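5-oxopent-3-ene-1,2,5-tricarboxylate decarboxylase (Exiguobacterium antarcticum B7, PDB 6IYM) is a magnesium-binding member of the fumarylacetoacetate hydrolase family, with a mixed beta-sheet fold that carries a carboxylate-lined metal site and assembles as a dimer. Local coordinates at residues Y150-D155 with F180-V185; K77-H82 with K212-D217; L121-E126 with L205-S210; N71-G76 with A233-A238. All blocks are in the same frame, centred on the assembly; numbering follows the deposited sequence.

How the contacts relate
Along the chain the four contacts form a concentric series: contact 4 joins the most distant segments, then come contact 2, contact 3 and, innermost, contact 1. Contacts 1 and 4 lie about 11 Å apart between centres in the same mixed sheet, where Ile153 packs on Val236 and Ala238. Contact 3 adds strand 121-131, which pairs with both 147-158 and 236-238 and reaches across to strand 204-210 of the five-stranded sheet. Contacts 1 and 3 share the magnesium ion through Asp155, Glu124 and Glu126. Contact 2, about 19 Å from contact 1 between centres, ties together loops following strands 72-75 and 204-210. The metal site thus draws its ligands from two adjacent strands of the central sheet.

Contact 1. Residues Y150-D155 with F180-V185; sequences YSIIND and FGPVIV. With MG (magnesium ion), chain C.
Tyr150 begins an antiparallel pairing with Val185 that a beta bulge breaks before Ile152; strands 147-158 and 178-186 are neighbours in the large mixed sheet. Two backbone bonds close the first pair, Tyr150 N to Val185 O and Val185 N to Tyr150 O, each 2.9 Å long. The axes of 150-154 and 183-185 run 138° apart, well short of straight antiparallel, consistent with the corner that segment 180-185 turns at Pro182, which follows a cis peptide bond. Ser151 faces that corner. Its OG stands anti to the backbone N (chi1 -164°) and gives a hydrogen bond to Val183 O at 2.8 Å, entering from above the carbonyl plane, 41° out of it. A side-chain hydroxyl therefore supplies a link within the bulge, where the register slips by two residues. At Ile152 the ladder resumes opposite Gly181: Gly181 N donates to Ile152 O at 3.1 Å, whereas the return bond from Ile152 N to Gly181 O is weak at 3.3 Å. The tip of Ile152, CD1, lies across CD of Pro182 on the side that packs against strand 260-265. Ile153 turns to the other face of the sheet and brings CD1 to within 3.5 Å of CD1 of Phe180, the two side chains meeting at a slant. Asn154 lends OD1 to Glu124 N of the adjacent strand. Just past the regular part of the segment, Asp155 OD1 forms a salt bridge with Lys99, while OD2 is hydrogen-bonded to Lys172 NZ and binds the magnesium ion at 2.1 Å.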
loop_
_atom_site.group_PDB
_atom_site.type_symbol
_atom_site.label_atom_id
_atom_site.label_comp_id
_atom_site.label_asym_id
_atom_site.label_seq_id
_atom_site.Cartn_x
_atom_site.Cartn_y
_atom_site.Cartn_z
ATOM N N TYR A 150 -8.920 15.665 8.475
ATOM C CA TYR A 150 -8.184 16.096 7.265
ATOM C C TYR A 150 -6.800 16.617 7.656
ATOM O O TYR A 150 -6.628 17.158 8.770
ATOM C CB TYR A 150 -8.961 17.171 6.508
ATOM C CG TYR A 150 -10.396 16.863 6.178
ATOM C CD1 TYR A 150 -11.418 17.180 7.062
ATOM C CD2 TYR A 150 -10.739 16.304 4.961
ATOM C CE1 TYR A 150 -12.744 16.919 6.750
ATOM C CE2 TYR A 150 -12.060 16.042 4.632
ATOM C CZ TYR A 150 -13.067 16.351 5.532
ATOM O OH TYR A 150 -14.361 16.086 5.189
ATOM N N SER A 151 -5.846 16.446 6.739
ATOM C CA SER A 151 -4.438 16.901 6.881
ATOM C C SER A 151 -3.894 17.251 5.504
ATOM O O SER A 151 -4.676 17.344 4.533
ATOM C CB SER A 151 -3.623 15.828 7.586
ATOM O OG SER A 151 -2.392 16.330 8.073
ATOM N N ILE A 152 -2.591 17.475 5.425
ATOM C CA ILE A 152 -1.905 17.836 4.161
ATOM C C ILE A 152 -0.975 16.689 3.806
ATOM O O ILE A 152 -0.384 16.120 4.704
ATOM C CB ILE A 152 -1.154 19.168 4.294
ATOM C CG1 ILE A 152 -1.989 20.194 5.063
ATOM C CG2 ILE A 152 -0.724 19.664 2.925
ATOM C CD1 ILE A 152 -1.303 21.529 5.301
ATOM N N ILE A 153 -0.919 16.367 2.525
ATOM C CA ILE A 153 0.076 15.481 1.883
ATOM C C ILE A 153 0.768 16.304 0.799
ATOM O O ILE A 153 0.069 16.999 0.068
ATOM C CB ILE A 153 -0.617 14.236 1.305
ATOM C CG1 ILE A 153 -1.069 13.316 2.432
ATOM C CG2 ILE A 153 0.271 13.514 0.314
ATOM C CD1 ILE A 153 0.045 12.544 3.016
ATOM N N ASN A 154 2.093 16.205 0.713
ATOM C CA ASN A 154 2.872 16.611 -0.478
ATOM C C ASN A 154 3.192 15.320 -1.230
ATOM O O ASN A 154 4.054 14.531 -0.749
ATOM C CB ASN A 154 4.109 17.431 -0.106
ATOM C CG ASN A 154 4.763 18.105 -1.296
ATOM O OD1 ASN A 154 4.473 17.783 -2.454
ATOM N ND2 ASN A 154 5.723 18.963 -1.018
ATOM N N ASP A 155 2.511 15.112 -2.358
ATOM C CA ASP A 155 2.671 13.904 -3.207
ATOM C C ASP A 155 3.916 14.155 -4.038
ATOM O O ASP A 155 3.786 14.414 -5.238
ATOM C CB ASP A 155 1.394 13.618 -4.023
ATOM C CG ASP A 155 1.467 12.481 -5.047
ATOM O OD1 ASP A 155 2.437 11.705 -5.019
ATOM O OD2 ASP A 155 0.541 12.386 -5.909
ATOM N N PHE A 180 3.728 14.663 5.350
ATOM C CA PHE A 180 2.394 14.420 5.925
ATOM C C PHE A 180 2.292 15.210 7.220
ATOM O O PHE A 180 3.093 14.979 8.107
ATOM C CB PHE A 180 2.214 12.914 6.103
ATOM C CG PHE A 180 0.969 12.478 6.833
ATOM C CD1 PHE A 180 -0.261 13.016 6.515
ATOM C CD2 PHE A 180 1.002 11.386 7.697
ATOM C CE1 PHE A 180 -1.405 12.562 7.152
ATOM C CE2 PHE A 180 -0.152 10.906 8.303
ATOM C CZ PHE A 180 -1.347 11.523 8.065
ATOM N N GLY A 181 1.322 16.111 7.323
ATOM C CA GLY A 181 1.060 16.847 8.569
ATOM C C GLY A 181 0.544 18.239 8.268
ATOM O O GLY A 181 0.053 18.455 7.153
ATOM N N PRO A 182 0.704 19.219 9.190
ATOM C CA PRO A 182 1.326 19.011 10.502
ATOM C C PRO A 182 0.382 18.487 11.591
ATOM O O PRO A 182 0.824 18.092 12.629
ATOM C CB PRO A 182 1.733 20.408 10.962
ATOM C CG PRO A 182 0.755 21.340 10.249
ATOM C CD PRO A 182 0.350 20.634 8.969
ATOM N N VAL A 183 -0.905 18.596 11.340
ATOM C CA VAL A 183 -1.974 18.336 12.336
ATOM C C VAL A 183 -3.125 17.714 11.547
ATOM O O VAL A 183 -3.133 17.816 10.303
ATOM C CB VAL A 183 -2.403 19.629 13.068
ATOM C CG1 VAL A 183 -1.223 20.449 13.552
ATOM C CG2 VAL A 183 -3.301 20.521 12.231
ATOM N N ILE A 184 -4.068 17.112 12.248
ATOM C CA ILE A 184 -5.344 16.603 11.678
ATOM C C ILE A 184 -6.444 17.517 12.229
ATOM O O ILE A 184 -6.571 17.611 13.451
ATOM C CB ILE A 184 -5.504 15.120 12.060
ATOM C CG1 ILE A 184 -4.381 14.263 11.467
ATOM C CG2 ILE A 184 -6.871 14.585 11.667
ATOM C CD1 ILE A 184 -4.371 12.841 11.972
ATOM N N VAL A 185 -7.217 18.173 11.376
ATOM C CA VAL A 185 -8.405 18.935 11.859
ATOM C C VAL A 185 -9.584 17.965 11.794
ATOM O O VAL A 185 -9.703 17.281 10.774
ATOM C CB VAL A 185 -8.679 20.210 11.044
ATOM C CG1 VAL A 185 -7.491 21.149 11.101
ATOM C CG2 VAL A 185 -9.030 19.895 9.596
HETATM MG MG MG C . -1.013 13.644 -6.535
#

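Contact 2. Residues K77-H82 with K212-D217; sequences KNYADH and KLMLRD
A single beta bridge between Tyr79 and Met214, with CA atoms 4.5 Å apart, joins two loops of the fumarylacetoacetate hydrolase fold, and a Met-aromatic contact lies beside it. Hydrogen bonds flank the bridge: Leu215 N gives to Asn78 O at 2.8 Å, and Ala80 N gives to Leu213 O at 2.9 Å. Tyr79 and Met214 extend side by side in the same direction. The CG of Met214 sits over one face of the Tyr79 ring, shifted toward the rim, 4.1 Å from its centroid and 25° off the normal; SD is farther out, approaching obliquely. Leu213 crosses the same ring at about a right angle, with CB near CD2. Beyond the bridge, Leu215 CD2 packs against Ala80 CB at 4.0 Å. The Asn78 side chain pairs with both backbone polar atoms of Arg216. With CG anti to its backbone N (chi1 -159°), OD1 accepts from Arg216 N at 2.9 Å, while ND2 donates to Arg216 O at 3.1 Å along an almost straight line (173°). ND2 also donates to Thr239 O, and the side chain touches Ile221 of helix 218-225. Since the amide oxygen accepts from a backbone N-H and the amide nitrogen gives to two carbonyl oxygens, the rotation of this group is fixed, and the loop leading into helix 218-225 is held to 77-82 by side-chain as well as backbone hydrogen bonds.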
loop_
_atom_site.group_PDB
_atom_site.type_symbol
_atom_site.label_atom_id
_atom_site.label_comp_id
_atom_site.label_asym_id
_atom_site.label_seq_id
_atom_site.Cartn_x
_atom_site.Cartn_y
_atom_site.Cartn_z
ATOM N N LYS A 77 -5.330 13.336 -11.665
ATOM C CA LYS A 77 -5.865 14.682 -12.024
ATOM C C LYS A 77 -7.269 14.844 -11.426
ATOM O O LYS A 77 -8.186 14.097 -11.828
ATOM C CB LYS A 77 -5.919 14.832 -13.551
ATOM C CG LYS A 77 -4.633 15.313 -14.199
ATOM C CD LYS A 77 -3.381 14.656 -13.656
ATOM C CE LYS A 77 -2.121 15.381 -14.068
ATOM N NZ LYS A 77 -0.926 14.781 -13.433
ATOM N N ASN A 78 -7.440 15.789 -10.506
ATOM C CA ASN A 78 -8.718 16.019 -9.803
ATOM C C ASN A 78 -9.049 17.506 -9.704
ATOM O O ASN A 78 -9.953 17.834 -8.942
ATOM C CB ASN A 78 -8.714 15.398 -8.417
ATOM C CG ASN A 78 -10.122 15.175 -7.912
ATOM O OD1 ASN A 78 -11.025 14.892 -8.707
ATOM N ND2 ASN A 78 -10.327 15.350 -6.617
ATOM N N TYR A 79 -8.371 18.398 -10.430
ATOM C CA TYR A 79 -8.616 19.858 -10.254
ATOM C C TYR A 79 -8.852 20.474 -11.630
ATOM O O TYR A 79 -8.102 20.145 -12.540
ATOM C CB TYR A 79 -7.463 20.549 -9.517
ATOM C CG TYR A 79 -7.558 20.543 -8.005
ATOM C CD1 TYR A 79 -7.251 19.405 -7.272
ATOM C CD2 TYR A 79 -7.966 21.660 -7.295
ATOM C CE1 TYR A 79 -7.344 19.391 -5.888
ATOM C CE2 TYR A 79 -8.041 21.671 -5.906
ATOM C CZ TYR A 79 -7.742 20.520 -5.197
ATOM O OH TYR A 79 -7.809 20.499 -3.832
ATOM N N ALA A 80 -9.918 21.257 -11.744
ATOM C CA ALA A 80 -10.181 22.203 -12.854
ATOM C C ALA A 80 -9.181 23.362 -12.757
ATOM O O ALA A 80 -8.722 23.659 -11.633
ATOM C CB ALA A 80 -11.609 22.696 -12.791
ATOM N N ASP A 81 -8.834 23.969 -13.895
ATOM C CA ASP A 81 -7.864 25.094 -13.976
ATOM C C ASP A 81 -8.591 26.401 -13.627
ATOM O O ASP A 81 -8.608 26.757 -12.435
ATOM C CB ASP A 81 -7.160 25.120 -15.340
ATOM C CG ASP A 81 -5.957 24.192 -15.445
ATOM O OD1 ASP A 81 -5.789 23.339 -14.556
ATOM O OD2 ASP A 81 -5.183 24.342 -16.412
ATOM N N HIS A 82 -9.179 27.083 -14.616
ATOM C CA HIS A 82 -9.715 28.469 -14.488
ATOM C C HIS A 82 -11.204 28.399 -14.120
ATOM O O HIS A 82 -12.022 29.075 -14.781
ATOM C CB HIS A 82 -9.402 29.282 -15.759
ATOM C CG HIS A 82 -8.036 29.893 -15.762
ATOM N ND1 HIS A 82 -6.966 29.323 -16.436
ATOM C CD2 HIS A 82 -7.562 31.019 -15.180
ATOM C CE1 HIS A 82 -5.893 30.070 -16.263
ATOM N NE2 HIS A 82 -6.236 31.120 -15.499
ATOM N N LYS A 212 -13.102 23.896 -4.240
ATOM C CA LYS A 212 -14.302 24.044 -5.122
ATOM C C LYS A 212 -13.951 23.640 -6.564
ATOM O O LYS A 212 -14.878 23.280 -7.295
ATOM C CB LYS A 212 -14.902 25.458 -5.033
ATOM C CG LYS A 212 -14.482 26.450 -6.113
ATOM C CD LYS A 212 -14.845 27.890 -5.774
ATOM C CE LYS A 212 -16.339 28.139 -5.695
ATOM N NZ LYS A 212 -16.711 28.905 -4.480
ATOM N N LEU A 213 -12.675 23.639 -6.973
ATOM C CA LEU A 213 -12.266 23.240 -8.355
ATOM C C LEU A 213 -12.137 21.716 -8.513
ATOM O O LEU A 213 -11.853 21.283 -9.651
ATOM C CB LEU A 213 -10.914 23.860 -8.698
ATOM C CG LEU A 213 -10.845 25.387 -8.710
ATOM C CD1 LEU A 213 -9.454 25.825 -9.180
ATOM C CD2 LEU A 213 -11.925 25.982 -9.589
ATOM N N MET A 214 -12.298 20.939 -7.441
ATOM C CA MET A 214 -12.170 19.445 -7.452
ATOM C C MET A 214 -13.206 18.833 -8.409
ATOM O O MET A 214 -14.396 19.170 -8.298
ATOM C CB MET A 214 -12.389 18.861 -6.051
ATOM C CG MET A 214 -11.208 19.039 -5.103
ATOM S SD MET A 214 -11.626 18.531 -3.411
ATOM C CE MET A 214 -10.948 16.879 -3.373
ATOM N N LEU A 215 -12.760 17.974 -9.319
ATOM C CA LEU A 215 -13.618 17.286 -10.321
ATOM C C LEU A 215 -14.447 16.209 -9.601
ATOM O O LEU A 215 -15.639 16.040 -9.981
ATOM C CB LEU A 215 -12.728 16.726 -11.441
ATOM C CG LEU A 215 -11.783 17.732 -12.108
ATOM C CD1 LEU A 215 -10.838 17.037 -13.089
ATOM C CD2 LEU A 215 -12.562 18.822 -12.817
ATOM N N ARG A 216 -13.874 15.572 -8.565
ATOM C CA ARG A 216 -14.596 14.723 -7.569
ATOM C C ARG A 216 -14.377 15.267 -6.149
ATOM O O ARG A 216 -13.224 15.218 -5.652
ATOM C CB ARG A 216 -14.139 13.261 -7.712
ATOM C CG ARG A 216 -14.671 12.594 -8.975
ATOM C CD ARG A 216 -13.754 11.545 -9.559
ATOM N NE ARG A 216 -14.273 10.977 -10.802
ATOM C CZ ARG A 216 -13.856 11.267 -12.028
ATOM N NH1 ARG A 216 -12.897 12.155 -12.231
ATOM N NH2 ARG A 216 -14.427 10.678 -13.065
ATOM N N ASP A 217 -15.440 15.753 -5.507
ATOM C CA ASP A 217 -15.413 16.326 -4.135
ATOM C C ASP A 217 -15.131 15.202 -3.120
ATOM O O ASP A 217 -14.981 14.021 -3.531
ATOM C CB ASP A 217 -16.681 17.144 -3.855
ATOM C CG ASP A 217 -17.923 16.322 -3.571
ATOM O OD1 ASP A 217 -17.908 15.125 -3.905
ATOM O OD2 ASP A 217 -18.879 16.886 -2.995
#

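Contact 3. Residues L121-E126 with L205-S210; sequences LDYEGE and LRQSGS. With MG (magnesium ion), chain C.
Gly125 and Gln207 are joined by a hydrogen bond on strand 121-131: Gly125 N donates to Gln207 OE1 at 2.9 Å, with the donor in the amide plane and on a lone pair of the oxygen. The bond falls between the two metal ligands of this segment, since Glu124 OE2 and Glu126 OE2 each bind the magnesium ion at 2.0 Å, with Asp155 as the third protein ligand. The backbone that carries both carboxylates is therefore gripped from a side away from the ion, which probably helps to hold them in place; Glu124 OE1 also forms a salt bridge with Arg159. One shell out, Gln207 NE2 donates to Thr241 OG1 and Pro242 O, so both ends of the amide are engaged and its turn is set. Tyr123 slides past Gln207 in the reverse direction, and Gln207 CG lies at the ring edge, 4.0 Å from CE1. The ring takes the crowded position between backbone N and carbonyl carbon (chi1 53°), which points it at strand 204-210. Its OH receives a bond from Arg206 NH1 at 3.0 Å, lying in the guanidinium plane although ring and guanidinium are turned 52° apart; the same hydroxyl donates to Gly244 O. Arg206 is steadied in turn by a salt bridge from NE to Glu204. Within the five-stranded sheet, Arg206 and Gln207 together face Thr199 of strand 196-201 in a classic beta bulge, and the Tyr123 side chain packs on Thr199 and Val201 of that strand and on Asn154 of strand 147-158.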
loop_
_atom_site.group_PDB
_atom_site.type_symbol
_atom_site.label_atom_id
_atom_site.label_comp_id
_atom_site.label_asym_id
_atom_site.label_seq_id
_atom_site.Cartn_x
_atom_site.Cartn_y
_atom_site.Cartn_z
ATOM N N LEU A 121 12.315 15.776 -10.293
ATOM C CA LEU A 121 11.628 15.773 -8.982
ATOM C C LEU A 121 10.618 16.930 -8.922
ATOM O O LEU A 121 11.000 18.078 -9.287
ATOM C CB LEU A 121 12.663 15.922 -7.887
ATOM C CG LEU A 121 12.087 15.797 -6.483
ATOM C CD1 LEU A 121 11.471 14.420 -6.294
ATOM C CD2 LEU A 121 13.170 16.059 -5.464
ATOM N N ASP A 122 9.384 16.653 -8.487
ATOM C CA ASP A 122 8.266 17.629 -8.540
ATOM C C ASP A 122 7.462 17.543 -7.256
ATOM O O ASP A 122 7.580 16.496 -6.580
ATOM C CB ASP A 122 7.383 17.395 -9.771
ATOM C CG ASP A 122 6.631 18.619 -10.278
ATOM O OD1 ASP A 122 6.737 19.691 -9.641
ATOM O OD2 ASP A 122 5.866 18.469 -11.262
ATOM N N TYR A 123 6.705 18.618 -6.963
ATOM C CA TYR A 123 5.799 18.778 -5.807
ATOM C C TYR A 123 4.339 18.562 -6.258
ATOM O O TYR A 123 3.978 18.729 -7.456
ATOM C CB TYR A 123 5.964 20.162 -5.167
ATOM C CG TYR A 123 5.830 21.289 -6.162
ATOM C CD1 TYR A 123 4.606 21.846 -6.469
ATOM C CD2 TYR A 123 6.927 21.729 -6.881
ATOM C CE1 TYR A 123 4.485 22.848 -7.420
ATOM C CE2 TYR A 123 6.825 22.721 -7.845
ATOM C CZ TYR A 123 5.593 23.273 -8.129
ATOM O OH TYR A 123 5.492 24.222 -9.111
ATOM N N GLU A 124 3.473 18.261 -5.295
ATOM C CA GLU A 124 1.987 18.292 -5.463
ATOM C C GLU A 124 1.372 18.498 -4.079
ATOM O O GLU A 124 1.433 17.569 -3.267
ATOM C CB GLU A 124 1.420 16.993 -6.048
ATOM C CG GLU A 124 1.783 16.723 -7.498
ATOM C CD GLU A 124 1.031 15.582 -8.192
ATOM O OE1 GLU A 124 1.275 15.387 -9.387
ATOM O OE2 GLU A 124 0.255 14.855 -7.525
ATOM N N GLY A 125 0.819 19.679 -3.826
ATOM C CA GLY A 125 0.157 19.985 -2.546
ATOM C C GLY A 125 -1.240 19.442 -2.544
ATOM O O GLY A 125 -1.921 19.586 -3.590
ATOM N N GLU A 126 -1.665 18.784 -1.465
ATOM C CA GLU A 126 -2.946 18.000 -1.500
ATOM C C GLU A 126 -3.663 17.969 -0.143
ATOM O O GLU A 126 -2.991 17.877 0.923
ATOM C CB GLU A 126 -2.667 16.581 -1.989
ATOM C CG GLU A 126 -2.060 16.496 -3.381
ATOM C CD GLU A 126 -2.178 15.154 -4.122
ATOM O OE1 GLU A 126 -2.963 14.273 -3.666
ATOM O OE2 GLU A 126 -1.533 15.014 -5.208
ATOM N N LEU A 205 4.853 31.688 -5.060
ATOM C CA LEU A 205 3.530 31.001 -5.202
ATOM C C LEU A 205 3.503 30.162 -6.483
ATOM O O LEU A 205 3.741 30.741 -7.572
ATOM C CB LEU A 205 2.403 32.032 -5.192
ATOM C CG LEU A 205 1.000 31.426 -5.125
ATOM C CD1 LEU A 205 0.836 30.597 -3.858
ATOM C CD2 LEU A 205 -0.048 32.509 -5.195
ATOM N N ARG A 206 3.291 28.841 -6.362
ATOM C CA ARG A 206 3.295 27.921 -7.532
ATOM C C ARG A 206 1.902 27.360 -7.737
ATOM O O ARG A 206 1.527 27.236 -8.883
ATOM C CB ARG A 206 4.255 26.728 -7.378
ATOM C CG ARG A 206 5.730 27.104 -7.339
ATOM C CD ARG A 206 6.218 27.695 -8.650
ATOM N NE ARG A 206 7.673 27.821 -8.664
ATOM C CZ ARG A 206 8.540 26.808 -8.783
ATOM N NH1 ARG A 206 8.122 25.560 -8.922
ATOM N NH2 ARG A 206 9.839 27.050 -8.771
ATOM N N GLN A 207 1.225 26.959 -6.653
ATOM C CA GLN A 207 -0.117 26.337 -6.699
ATOM C C GLN A 207 -1.022 27.163 -5.801
ATOM O O GLN A 207 -0.582 27.453 -4.683
ATOM C CB GLN A 207 -0.137 24.901 -6.139
ATOM C CG GLN A 207 0.661 23.900 -6.930
ATOM C CD GLN A 207 0.462 22.494 -6.424
ATOM O OE1 GLN A 207 1.039 22.103 -5.417
ATOM N NE2 GLN A 207 -0.434 21.758 -7.063
ATOM N N SER A 208 -2.241 27.447 -6.250
ATOM C CA SER A 208 -3.238 28.228 -5.487
ATOM C C SER A 208 -4.665 27.952 -6.013
ATOM O O SER A 208 -5.153 28.719 -6.874
ATOM C CB SER A 208 -2.880 29.677 -5.578
ATOM O OG SER A 208 -3.608 30.414 -4.613
ATOM N N GLY A 209 -5.336 26.922 -5.495
ATOM C CA GLY A 209 -6.628 26.434 -6.022
ATOM C C GLY A 209 -7.532 26.105 -4.867
ATOM O O GLY A 209 -7.010 25.589 -3.842
ATOM N N SER A 210 -8.800 26.497 -4.956
ATOM C CA SER A 210 -9.837 26.113 -3.967
ATOM C C SER A 210 -10.223 24.651 -4.174
ATOM O O SER A 210 -10.225 24.201 -5.293
ATOM C CB SER A 210 -11.076 26.938 -4.032
ATOM O OG SER A 210 -11.990 26.473 -3.044
HETATM MG MG MG C . -1.013 13.644 -6.535
#

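Contact 4. Residues N71-G76 with A233-A238; sequences NVICVG and AGDVIA
Cys74 and Ala238 share one face of this pair of strands, and Ile73 and Ile237 the other; the flat groups between them are the peptide units. On the first face, Cys74 SG meets the methyl of Ala238 at 3.9 Å. Val72 lies on the same side, its CG1 held anti to the backbone N (chi1 177°) and directed across at Val236, where it touches CG1 at 4.0 Å and the backbone O at 3.6 Å. On the opposite face Ile73 CB and Ile237 CG1 come only to 4.5 Å, a looser meeting, and the tip of Ile73 leads toward Asp235, whose carboxylate is taken up by Arg70 in a salt bridge. Between the faces three bonds make a regular parallel ladder: Ile73 N to Val236 O at 3.0 Å, Ala238 N to Ile73 O at 2.7 Å, and Val75 N to Ala238 O at 3.0 Å. The parallel assignment rests on this staggered pattern and on the segment axes, 21° apart. In the mixed sheet, strand 72-75 lies between 96-99, antiparallel on one side, and 236-238, parallel on the other, with 121-131 beyond 236-238. Ala238 thereby touches Glu126, a magnesium ligand, and the nearest side-chain atom of Cys74 is about 5 Å from the ion. Ile73 also packs on Phe169 of the second subunit; separately, Asn71 OD1 is hydrogen-bonded to Asn71 N of that subunit.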
loop_
_atom_site.group_PDB
_atom_site.type_symbol
_atom_site.label_atom_id
_atom_site.label_comp_id
_atom_site.label_asym_id
_atom_site.label_seq_id
_atom_site.Cartn_x
_atom_site.Cartn_y
_atom_site.Cartn_z
ATOM N N ASN A 71 -0.609 1.659 2.406
ATOM C CA ASN A 71 -0.136 2.713 1.481
ATOM C C ASN A 71 -1.170 3.838 1.481
ATOM O O ASN A 71 -2.379 3.560 1.598
ATOM C CB ASN A 71 0.070 2.257 0.049
ATOM C CG ASN A 71 1.151 1.214 -0.124
ATOM O OD1 ASN A 71 1.591 0.597 0.831
ATOM N ND2 ASN A 71 1.538 0.977 -1.363
ATOM N N VAL A 72 -0.681 5.069 1.390
ATOM C CA VAL A 72 -1.505 6.288 1.157
ATOM C C VAL A 72 -2.194 6.132 -0.215
ATOM O O VAL A 72 -1.508 5.855 -1.226
ATOM C CB VAL A 72 -0.625 7.551 1.220
ATOM C CG1 VAL A 72 -1.431 8.797 0.901
ATOM C CG2 VAL A 72 0.046 7.681 2.575
ATOM N N ILE A 73 -3.517 6.224 -0.236
ATOM C CA ILE A 73 -4.311 6.107 -1.494
ATOM C C ILE A 73 -4.381 7.488 -2.126
ATOM O O ILE A 73 -4.776 8.407 -1.395
ATOM C CB ILE A 73 -5.712 5.533 -1.234
ATOM C CG1 ILE A 73 -5.632 4.162 -0.551
ATOM C CG2 ILE A 73 -6.505 5.495 -2.529
ATOM C CD1 ILE A 73 -6.949 3.658 0.041
ATOM N N CYS A 74 -4.021 7.593 -3.416
ATOM C CA CYS A 74 -3.836 8.869 -4.143
ATOM C C CYS A 74 -4.722 8.939 -5.389
ATOM O O CYS A 74 -4.753 7.974 -6.172
ATOM C CB CYS A 74 -2.385 9.029 -4.578
ATOM S SG CYS A 74 -1.225 9.166 -3.186
ATOM N N VAL A 75 -5.381 10.082 -5.564
ATOM C CA VAL A 75 -6.215 10.408 -6.744
ATOM C C VAL A 75 -5.317 11.058 -7.790
ATOM O O VAL A 75 -4.423 11.821 -7.392
ATOM C CB VAL A 75 -7.401 11.303 -6.340
ATOM C CG1 VAL A 75 -8.236 11.703 -7.560
ATOM C CG2 VAL A 75 -8.264 10.588 -5.308
ATOM N N GLY A 76 -5.551 10.774 -9.074
ATOM C CA GLY A 76 -4.833 11.423 -10.197
ATOM C C GLY A 76 -5.359 12.842 -10.434
ATOM O O GLY A 76 -5.826 13.482 -9.480
ATOM N N ALA A 233 -9.819 2.218 9.235
ATOM C CA ALA A 233 -9.510 3.296 10.193
ATOM C C ALA A 233 -8.019 3.643 10.051
ATOM O O ALA A 233 -7.189 2.729 10.033
ATOM C CB ALA A 233 -9.865 2.873 11.599
ATOM N N GLY A 234 -7.711 4.925 9.861
ATOM C CA GLY A 234 -6.328 5.415 9.701
ATOM C C GLY A 234 -5.870 5.425 8.261
ATOM O O GLY A 234 -4.694 5.828 8.015
ATOM N N ASP A 235 -6.711 4.987 7.318
ATOM C CA ASP A 235 -6.443 5.226 5.872
ATOM C C ASP A 235 -6.243 6.730 5.618
ATOM O O ASP A 235 -6.965 7.556 6.238
ATOM C CB ASP A 235 -7.579 4.729 4.990
ATOM C CG ASP A 235 -7.362 3.344 4.425
ATOM O OD1 ASP A 235 -6.194 2.899 4.392
ATOM O OD2 ASP A 235 -8.368 2.730 4.016
ATOM N N VAL A 236 -5.307 7.064 4.729
ATOM C CA VAL A 236 -5.009 8.451 4.265
ATOM C C VAL A 236 -5.324 8.514 2.770
ATOM O O VAL A 236 -4.683 7.803 1.982
ATOM C CB VAL A 236 -3.549 8.863 4.537
ATOM C CG1 VAL A 236 -3.265 10.302 4.120
ATOM C CG2 VAL A 236 -3.168 8.674 5.991
ATOM N N ILE A 237 -6.265 9.359 2.373
ATOM C CA ILE A 237 -6.597 9.510 0.935
ATOM C C ILE A 237 -6.146 10.900 0.495
ATOM O O ILE A 237 -6.712 11.917 1.007
ATOM C CB ILE A 237 -8.095 9.235 0.704
ATOM C CG1 ILE A 237 -8.504 7.914 1.349
ATOM C CG2 ILE A 237 -8.415 9.251 -0.787
ATOM C CD1 ILE A 237 -9.970 7.601 1.269
ATOM N N ALA A 238 -5.207 10.949 -0.446
ATOM C CA ALA A 238 -4.696 12.202 -1.029
ATOM C C ALA A 238 -5.607 12.571 -2.209
ATOM O O ALA A 238 -5.686 11.773 -3.118
ATOM C CB ALA A 238 -3.268 12.022 -1.430
#